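Local coordinates for protein VP5 (Halorubrum pleomorphic virus 2, PDB 6QGI) that probably drives fusion of the envelope of a haloarchaeal pleomorphic virus with the membrane of its host cell, at residues 24-32 against 43-54; 295-305 against 315-323. All coordinates share one frame; numbering follows the deposited sequence.

Interaction 1: residues 24-32 against 43-54; sequences EIVGSDAPP and QVYQTAKTRKST
R51 reaches from helix 37-60 to the backbone of V26 and G27. From CB, CG lies anti to the backbone N (chi1 -174°), beside the carbonyl carbon. The chain then bends at chi2 and chi3, bringing the guanidinium round to the loop. NE forms a salt bridge with E123 of helix 91-133. At the tip, R51 NH1 donates to V26 O at 2.8 Å with an N-H...O angle of 162°. NH2 of R51 reaches the same V26 O at 3.2 Å by a more bent bond, from above the carbonyl plane. This is an end-on grip by two nitrogens on one carbonyl. V26 O lies in the guanidinium plane, and both nitrogens reach it from the same face of its carbonyl plane. A weak bond from R51 NH2 to G27 O adds a third hold. The bonds to the loop and to E123 should limit rotation of the group.

Segment 24-32 is an extended loop, laid along helix 37-60 and touching helix 91-133. It runs antiparallel to the helix, so V26 lies by T54 and P31 by Q43. S28 N and D29 N bond to E119 and E123.

One turn of helix from R51, T47 and P31 meet tip to tip, with T47 OG1 3.3 Å from P31 CD. T47 OG1 is also 3.1 Å from D29 O and 2.7 Å from Q43 O, and its one proton can serve either. The P31 ring sits over the helix backbone, its CG 3.4 Å from Q43 C and 3.9 Å from V44 CG2. OE1 of Q43 meets P32 CD.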
loop_
_atom_site.group_PDB
_atom_site.type_symbol
_atom_site.label_atom_id
_atom_site.label_comp_id
_atom_site.label_asym_id
_atom_site.label_seq_id
_atom_site.Cartn_x
_atom_site.Cartn_y
_atom_site.Cartn_z
ATOM N N GLU A 24 -5.796 11.750 -0.205
ATOM C CA GLU A 24 -4.754 12.759 -0.366
ATOM C C GLU A 24 -3.542 12.117 -1.014
ATOM O O GLU A 24 -2.909 11.239 -0.419
ATOM C CB GLU A 24 -4.393 13.415 0.975
ATOM C CG GLU A 24 -5.487 14.331 1.503
ATOM C CD GLU A 24 -5.239 14.983 2.851
ATOM O OE1 GLU A 24 -4.234 14.642 3.518
ATOM O OE2 GLU A 24 -6.056 15.849 3.236
ATOM N N ILE A 25 -3.250 12.519 -2.258
ATOM C CA ILE A 25 -2.127 11.983 -3.025
ATOM C C ILE A 25 -0.845 12.743 -2.640
ATOM O O ILE A 25 -0.876 13.957 -2.421
ATOM C CB ILE A 25 -2.433 11.999 -4.559
ATOM C CG1 ILE A 25 -3.443 10.871 -4.896
ATOM C CG2 ILE A 25 -1.161 11.847 -5.420
ATOM C CD1 ILE A 25 -4.196 11.033 -6.096
ATOM N N VAL A 26 0.272 11.997 -2.531
ATOM C CA VAL A 26 1.603 12.514 -2.209
ATOM C C VAL A 26 2.075 13.358 -3.402
ATOM O O VAL A 26 2.311 12.822 -4.490
ATOM C CB VAL A 26 2.591 11.365 -1.853
ATOM C CG1 VAL A 26 4.007 11.885 -1.637
ATOM C CG2 VAL A 26 2.113 10.581 -0.629
ATOM N N GLY A 27 2.172 14.671 -3.179
ATOM C CA GLY A 27 2.580 15.651 -4.180
ATOM C C GLY A 27 3.966 15.419 -4.739
ATOM O O GLY A 27 4.822 14.826 -4.071
ATOM N N SER A 28 4.176 15.881 -5.989
ATOM C CA SER A 28 5.438 15.788 -6.725
ATOM C C SER A 28 6.577 16.426 -5.912
ATOM O O SER A 28 6.409 17.515 -5.365
ATOM C CB SER A 28 5.292 16.455 -8.090
ATOM O OG SER A 28 6.519 16.790 -8.717
ATOM N N ASP A 29 7.704 15.704 -5.788
ATOM C CA ASP A 29 8.898 16.146 -5.065
ATOM C C ASP A 29 10.143 15.879 -5.923
ATOM O O ASP A 29 11.052 15.142 -5.527
ATOM C CB ASP A 29 9.000 15.460 -3.682
ATOM C CG ASP A 29 10.126 15.955 -2.789
ATOM O OD1 ASP A 29 10.799 16.957 -3.164
ATOM O OD2 ASP A 29 10.342 15.343 -1.723
ATOM N N ALA A 30 10.180 16.508 -7.108
ATOM C CA ALA A 30 11.301 16.377 -8.026
ATOM C C ALA A 30 12.510 17.155 -7.521
ATOM O O ALA A 30 12.323 18.254 -6.979
ATOM C CB ALA A 30 10.915 16.861 -9.402
ATOM N N PRO A 31 13.746 16.619 -7.708
ATOM C CA PRO A 31 14.941 17.336 -7.242
ATOM C C PRO A 31 15.056 18.736 -7.832
ATOM O O PRO A 31 14.651 18.948 -8.984
ATOM C CB PRO A 31 16.098 16.451 -7.719
ATOM C CG PRO A 31 15.495 15.100 -7.835
ATOM C CD PRO A 31 14.107 15.312 -8.300
ATOM N N PRO A 32 15.638 19.685 -7.073
ATOM C CA PRO A 32 15.784 21.051 -7.575
ATOM C C PRO A 32 16.917 21.221 -8.581
ATOM O O PRO A 32 17.792 20.370 -8.698
ATOM C CB PRO A 32 16.095 21.845 -6.304
ATOM C CG PRO A 32 16.804 20.885 -5.440
ATOM C CD PRO A 32 16.137 19.574 -5.680
ATOM N N GLN A 43 19.366 12.277 -5.811
ATOM C CA GLN A 43 18.033 12.799 -5.521
ATOM C C GLN A 43 16.999 12.338 -6.543
ATOM O O GLN A 43 15.848 12.158 -6.155
ATOM C CB GLN A 43 18.048 14.322 -5.407
ATOM C CG GLN A 43 18.605 14.790 -4.070
ATOM C CD GLN A 43 18.364 16.245 -3.773
ATOM O OE1 GLN A 43 17.383 16.859 -4.205
ATOM N NE2 GLN A 43 19.252 16.822 -2.999
ATOM N N VAL A 44 17.392 12.133 -7.822
ATOM C CA VAL A 44 16.502 11.600 -8.871
ATOM C C VAL A 44 16.162 10.141 -8.493
ATOM O O VAL A 44 15.002 9.734 -8.581
ATOM C CB VAL A 44 17.118 11.719 -10.302
ATOM C CG1 VAL A 44 16.402 10.819 -11.312
ATOM C CG2 VAL A 44 17.122 13.165 -10.785
ATOM N N TYR A 45 17.178 9.384 -8.028
ATOM C CA TYR A 45 17.044 7.995 -7.599
ATOM C C TYR A 45 16.147 7.913 -6.375
ATOM O O TYR A 45 15.280 7.043 -6.324
ATOM C CB TYR A 45 18.430 7.372 -7.321
ATOM C CG TYR A 45 18.392 5.910 -6.916
ATOM C CD1 TYR A 45 18.275 4.903 -7.874
ATOM C CD2 TYR A 45 18.467 5.531 -5.579
ATOM C CE1 TYR A 45 18.239 3.560 -7.508
ATOM C CE2 TYR A 45 18.437 4.191 -5.202
ATOM C CZ TYR A 45 18.322 3.209 -6.171
ATOM O OH TYR A 45 18.282 1.890 -5.805
ATOM N N GLN A 46 16.339 8.831 -5.410
ATOM C CA GLN A 46 15.559 8.912 -4.175
ATOM C C GLN A 46 14.106 9.315 -4.472
ATOM O O GLN A 46 13.193 8.727 -3.890
ATOM C CB GLN A 46 16.216 9.876 -3.180
ATOM C CG GLN A 46 17.342 9.202 -2.393
ATOM C CD GLN A 46 18.469 10.112 -1.949
ATOM O OE1 GLN A 46 18.513 11.319 -2.244
ATOM N NE2 GLN A 46 19.421 9.539 -1.224
ATOM N N THR A 47 13.896 10.270 -5.406
ATOM C CA THR A 47 12.567 10.728 -5.827
ATOM C C THR A 47 11.790 9.566 -6.490
ATOM O O THR A 47 10.595 9.397 -6.220
ATOM C CB THR A 47 12.688 11.958 -6.749
ATOM O OG1 THR A 47 13.286 13.036 -6.017
ATOM C CG2 THR A 47 11.353 12.418 -7.293
ATOM N N ALA A 48 12.474 8.761 -7.330
ATOM C CA ALA A 48 11.862 7.621 -8.015
ATOM C C ALA A 48 11.602 6.454 -7.060
ATOM O O ALA A 48 10.627 5.735 -7.252
ATOM C CB ALA A 48 12.740 7.166 -9.162
ATOM N N LYS A 49 12.474 6.261 -6.045
ATOM C CA LYS A 49 12.368 5.195 -5.041
ATOM C C LYS A 49 11.189 5.456 -4.127
ATOM O O LYS A 49 10.461 4.522 -3.794
ATOM C CB LYS A 49 13.671 5.085 -4.223
ATOM C CG LYS A 49 13.768 3.843 -3.349
ATOM C CD LYS A 49 14.996 3.898 -2.461
ATOM C CE LYS A 49 15.305 2.551 -1.863
ATOM N NZ LYS A 49 16.740 2.200 -2.019
ATOM N N THR A 50 11.003 6.727 -3.719
ATOM C CA THR A 50 9.909 7.153 -2.851
ATOM C C THR A 50 8.602 7.098 -3.631
ATOM O O THR A 50 7.601 6.653 -3.077
ATOM C CB THR A 50 10.198 8.538 -2.263
ATOM O OG1 THR A 50 11.507 8.523 -1.696
ATOM C CG2 THR A 50 9.190 8.943 -1.195
ATOM N N ARG A 51 8.613 7.514 -4.916
ATOM C CA ARG A 51 7.419 7.466 -5.764
ATOM C C ARG A 51 6.968 6.025 -5.965
ATOM O O ARG A 51 5.776 5.758 -5.840
ATOM C CB ARG A 51 7.649 8.158 -7.123
ATOM C CG ARG A 51 6.385 8.282 -8.007
ATOM C CD ARG A 51 5.207 8.981 -7.332
ATOM N NE ARG A 51 5.512 10.373 -7.009
ATOM C CZ ARG A 51 4.725 11.173 -6.299
ATOM N NH1 ARG A 51 3.570 10.728 -5.827
ATOM N NH2 ARG A 51 5.094 12.422 -6.049
ATOM N N LYS A 52 7.915 5.101 -6.247
ATOM C CA LYS A 52 7.649 3.672 -6.441
ATOM C C LYS A 52 7.060 3.064 -5.173
ATOM O O LYS A 52 6.147 2.249 -5.260
ATOM C CB LYS A 52 8.937 2.930 -6.832
ATOM C CG LYS A 52 8.709 1.501 -7.308
ATOM C CD LYS A 52 9.847 0.600 -6.868
ATOM C CE LYS A 52 9.696 -0.813 -7.368
ATOM N NZ LYS A 52 8.591 -1.549 -6.691
ATOM N N SER A 53 7.576 3.474 -4.003
ATOM C CA SER A 53 7.119 3.004 -2.702
ATOM C C SER A 53 5.705 3.504 -2.394
ATOM O O SER A 53 4.885 2.686 -2.009
ATOM C CB SER A 53 8.085 3.421 -1.599
ATOM O OG SER A 53 7.807 2.679 -0.423
ATOM N N THR A 54 5.407 4.812 -2.594
ATOM C CA THR A 54 4.074 5.383 -2.333
ATOM C C THR A 54 3.035 4.874 -3.353
ATOM O O THR A 54 1.866 4.733 -2.991
ATOM C CB THR A 54 4.089 6.924 -2.282
ATOM O OG1 THR A 54 4.494 7.460 -3.540
ATOM C CG2 THR A 54 4.958 7.477 -1.153
#

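Interaction 2: residues 295-305 against 315-323; sequences VPVDAEREATI and PGTFALTDA
The F318 ring lies against A303 and I305 across a beta hairpin of strands 301-307 and 312-320. A303 CB touches CE2 of F318 at 3.6 Å, and I305 CG2 touches CZ of the same ring. The side chains of I305 and F318 cross obliquely, and both methyls approach the ring at a slant. F318 holds CG beside its backbone N (chi1 -76°), which brings the ring against strand 301-305. F345 of strand 343-355 adds a T-shaped (edge-to-face) ring contact.

A303 pairs with G316 as an antiparallel hydrogen-bonded pair, with both bonds, A303 N to G316 O and G316 N to A303 O, at 2.8 Å. Next to it, T304 and P315 are a non-hydrogen-bonded pair. Their side chains share one face of the sheet, with T304 CG2 3.7 Å from P315 CB. E302 runs alongside P315, pointing the same way, and its OE2 comes 3.5 Å from P315 CB.

The chain turns a corner at E300. Before it, V297 pairs with A319, and V297 CG2 meets A319 CB at 3.8 Å. D298 N donates almost straight to F318 O (175°), and L320 N donates to P296 O. The D298 carboxylate spans the corner to R301. NE of R301 meets D298 OD1 on its syn side in a salt bridge, while D298 OD2 accepts from S461 N. T317 OG1 bonds to Y493 of helix 476-496. One water sits in the corner: it accepts from F318 N at 2.8 Å and donates to D298 O and R301 O.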
loop_
_atom_site.group_PDB
_atom_site.type_symbol
_atom_site.label_atom_id
_atom_site.label_comp_id
_atom_site.label_asym_id
_atom_site.label_seq_id
_atom_site.Cartn_x
_atom_site.Cartn_y
_atom_site.Cartn_z
ATOM N N VAL A 295 -12.273 -7.246 3.648
ATOM C CA VAL A 295 -11.140 -8.145 3.449
ATOM C C VAL A 295 -11.136 -9.112 4.649
ATOM O O VAL A 295 -11.146 -8.623 5.777
ATOM C CB VAL A 295 -9.814 -7.342 3.282
ATOM C CG1 VAL A 295 -8.595 -8.256 3.263
ATOM C CG2 VAL A 295 -9.851 -6.474 2.025
ATOM N N PRO A 296 -11.187 -10.460 4.450
ATOM C CA PRO A 296 -11.194 -11.382 5.611
ATOM C C PRO A 296 -10.108 -11.035 6.634
ATOM O O PRO A 296 -8.962 -10.782 6.256
ATOM C CB PRO A 296 -10.962 -12.753 4.980
ATOM C CG PRO A 296 -11.493 -12.618 3.603
ATOM C CD PRO A 296 -11.245 -11.203 3.173
ATOM N N VAL A 297 -10.501 -10.915 7.914
ATOM C CA VAL A 297 -9.607 -10.503 8.999
ATOM C C VAL A 297 -9.737 -11.430 10.214
ATOM O O VAL A 297 -10.818 -11.960 10.481
ATOM C CB VAL A 297 -9.906 -9.021 9.420
ATOM C CG1 VAL A 297 -9.165 -8.626 10.688
ATOM C CG2 VAL A 297 -9.578 -8.029 8.310
ATOM N N ASP A 298 -8.635 -11.577 10.969
ATOM C CA ASP A 298 -8.604 -12.275 12.241
ATOM C C ASP A 298 -8.235 -11.248 13.308
ATOM O O ASP A 298 -7.058 -11.064 13.640
ATOM C CB ASP A 298 -7.661 -13.490 12.244
ATOM C CG ASP A 298 -7.757 -14.370 13.490
ATOM O OD1 ASP A 298 -8.223 -13.875 14.543
ATOM O OD2 ASP A 298 -7.371 -15.545 13.412
ATOM N N ALA A 299 -9.264 -10.560 13.811
ATOM C CA ALA A 299 -9.172 -9.532 14.840
ATOM C C ALA A 299 -8.965 -10.132 16.235
ATOM O O ALA A 299 -8.391 -9.472 17.102
ATOM C CB ALA A 299 -10.447 -8.703 14.832
ATOM N N GLU A 300 -9.441 -11.374 16.448
ATOM C CA GLU A 300 -9.430 -12.055 17.741
ATOM C C GLU A 300 -8.165 -12.864 18.061
ATOM O O GLU A 300 -8.049 -13.329 19.196
ATOM C CB GLU A 300 -10.654 -12.973 17.868
ATOM C CG GLU A 300 -11.811 -12.338 18.629
ATOM C CD GLU A 300 -11.529 -11.851 20.043
ATOM O OE1 GLU A 300 -10.786 -12.536 20.785
ATOM O OE2 GLU A 300 -12.064 -10.781 20.411
ATOM N N ARG A 301 -7.227 -13.033 17.113
ATOM C CA ARG A 301 -6.019 -13.801 17.412
ATOM C C ARG A 301 -4.748 -13.010 17.116
ATOM O O ARG A 301 -4.400 -12.789 15.953
ATOM C CB ARG A 301 -6.008 -15.152 16.685
ATOM C CG ARG A 301 -6.734 -16.243 17.460
ATOM C CD ARG A 301 -7.535 -17.152 16.549
ATOM N NE ARG A 301 -8.716 -16.467 16.020
ATOM C CZ ARG A 301 -9.962 -16.907 16.152
ATOM N NH1 ARG A 301 -10.972 -16.206 15.650
ATOM N NH2 ARG A 301 -10.211 -18.051 16.774
ATOM N N GLU A 302 -4.066 -12.580 18.192
ATOM C CA GLU A 302 -2.808 -11.847 18.125
ATOM C C GLU A 302 -1.690 -12.845 17.884
ATOM O O GLU A 302 -1.567 -13.841 18.606
ATOM C CB GLU A 302 -2.561 -11.027 19.403
ATOM C CG GLU A 302 -1.500 -9.950 19.232
ATOM C CD GLU A 302 -0.945 -9.376 20.521
ATOM O OE1 GLU A 302 -1.651 -8.572 21.172
ATOM O OE2 GLU A 302 0.206 -9.721 20.875
ATOM N N ALA A 303 -0.897 -12.589 16.843
ATOM C CA ALA A 303 0.202 -13.455 16.460
ATOM C C ALA A 303 1.520 -12.723 16.488
ATOM O O ALA A 303 1.612 -11.602 15.980
ATOM C CB ALA A 303 -0.042 -14.007 15.070
ATOM N N THR A 304 2.541 -13.353 17.086
ATOM C CA THR A 304 3.901 -12.823 17.114
ATOM C C THR A 304 4.627 -13.512 15.954
ATOM O O THR A 304 4.637 -14.744 15.882
ATOM C CB THR A 304 4.567 -13.011 18.493
ATOM O OG1 THR A 304 4.616 -14.400 18.818
ATOM C CG2 THR A 304 3.857 -12.242 19.603
ATOM N N ILE A 305 5.139 -12.721 14.999
ATOM C CA ILE A 305 5.810 -13.249 13.806
ATOM C C ILE A 305 7.303 -12.917 13.812
ATOM O O ILE A 305 7.721 -11.943 14.438
ATOM C CB ILE A 305 5.143 -12.763 12.481
ATOM C CG1 ILE A 305 5.108 -11.213 12.369
ATOM C CG2 ILE A 305 3.760 -13.384 12.306
ATOM C CD1 ILE A 305 4.949 -10.643 10.960
ATOM N N PRO A 315 4.407 -8.310 17.145
ATOM C CA PRO A 315 3.087 -8.859 17.508
ATOM C C PRO A 315 1.937 -8.117 16.812
ATOM O O PRO A 315 1.894 -6.886 16.827
ATOM C CB PRO A 315 3.035 -8.668 19.028
ATOM C CG PRO A 315 4.045 -7.573 19.334
ATOM C CD PRO A 315 4.819 -7.246 18.085
ATOM N N GLY A 316 1.006 -8.860 16.224
ATOM C CA GLY A 316 -0.130 -8.250 15.543
ATOM C C GLY A 316 -1.169 -9.197 14.982
ATOM O O GLY A 316 -1.050 -10.419 15.096
ATOM N N THR A 317 -2.207 -8.616 14.371
ATOM C CA THR A 317 -3.328 -9.349 13.783
ATOM C C THR A 317 -3.197 -9.426 12.261
ATOM O O THR A 317 -2.646 -8.518 11.627
ATOM C CB THR A 317 -4.666 -8.717 14.190
ATOM O OG1 THR A 317 -4.599 -7.304 13.993
ATOM C CG2 THR A 317 -5.048 -9.030 15.636
ATOM N N PHE A 318 -3.724 -10.523 11.689
ATOM C CA PHE A 318 -3.694 -10.818 10.263
ATOM C C PHE A 318 -4.981 -10.464 9.532
ATOM O O PHE A 318 -6.089 -10.538 10.078
ATOM C CB PHE A 318 -3.419 -12.306 10.020
ATOM C CG PHE A 318 -1.998 -12.765 10.208
ATOM C CD1 PHE A 318 -1.031 -12.499 9.247
ATOM C CD2 PHE A 318 -1.642 -13.535 11.308
ATOM C CE1 PHE A 318 0.277 -12.962 9.404
ATOM C CE2 PHE A 318 -0.337 -13.999 11.461
ATOM C CZ PHE A 318 0.613 -13.709 10.509
ATOM N N ALA A 319 -4.798 -10.124 8.256
ATOM C CA ALA A 319 -5.827 -9.844 7.274
ATOM C C ALA A 319 -5.413 -10.535 5.992
ATOM O O ALA A 319 -4.242 -10.456 5.602
ATOM C CB ALA A 319 -5.983 -8.345 7.070
ATOM N N LEU A 320 -6.330 -11.293 5.391
ATOM C CA LEU A 320 -6.043 -12.003 4.152
ATOM C C LEU A 320 -7.033 -11.595 3.096
ATOM O O LEU A 320 -8.232 -11.595 3.376
ATOM C CB LEU A 320 -6.117 -13.528 4.367
ATOM C CG LEU A 320 -5.058 -14.228 5.233
ATOM C CD1 LEU A 320 -5.229 -15.713 5.143
ATOM C CD2 LEU A 320 -3.658 -13.960 4.751
ATOM N N THR A 321 -6.548 -11.250 1.884
ATOM C CA THR A 321 -7.425 -10.898 0.759
ATOM C C THR A 321 -8.141 -12.179 0.307
ATOM O O THR A 321 -9.322 -12.150 -0.047
ATOM C CB THR A 321 -6.646 -10.246 -0.389
ATOM O OG1 THR A 321 -5.725 -11.195 -0.909
ATOM C CG2 THR A 321 -5.924 -8.974 0.023
ATOM N N ASP A 322 -7.411 -13.305 0.357
ATOM C CA ASP A 322 -7.893 -14.632 0.011
ATOM C C ASP A 322 -7.649 -15.576 1.194
ATOM O O ASP A 322 -6.524 -16.052 1.385
ATOM C CB ASP A 322 -7.189 -15.127 -1.266
ATOM C CG ASP A 322 -7.828 -16.320 -1.943
ATOM O OD1 ASP A 322 -8.728 -16.942 -1.333
ATOM O OD2 ASP A 322 -7.437 -16.628 -3.085
ATOM N N ALA A 323 -8.705 -15.844 1.988
ATOM C CA ALA A 323 -8.634 -16.708 3.172
ATOM C C ALA A 323 -8.266 -18.163 2.817
ATOM O O ALA A 323 -8.069 -18.978 3.720
ATOM C CB ALA A 323 -9.946 -16.660 3.930
HETATM O O HOH W 1 -4.575 -12.749 13.105
#

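In the fold
Interactions 1 and 2 do not touch. Their centres are 31 Å apart and their nearest atoms about 16 Å apart. They lie on opposite sides of the chain's centre, at 15 Å and 17 Å from it. Along the chain they follow in series: 24-54 closes before 295-323 opens. Interaction 1 belongs to the helical part of the chain, beside helix 91-133, and falls within the range of the envelope protein N-terminal family. Interaction 2 belongs to the beta-rich part, where helix 476-496, near the modelled C-terminus, packs on it. Neither includes the glycan-bearing N396 or its neighbours D393 and G395. Both join segments close in sequence.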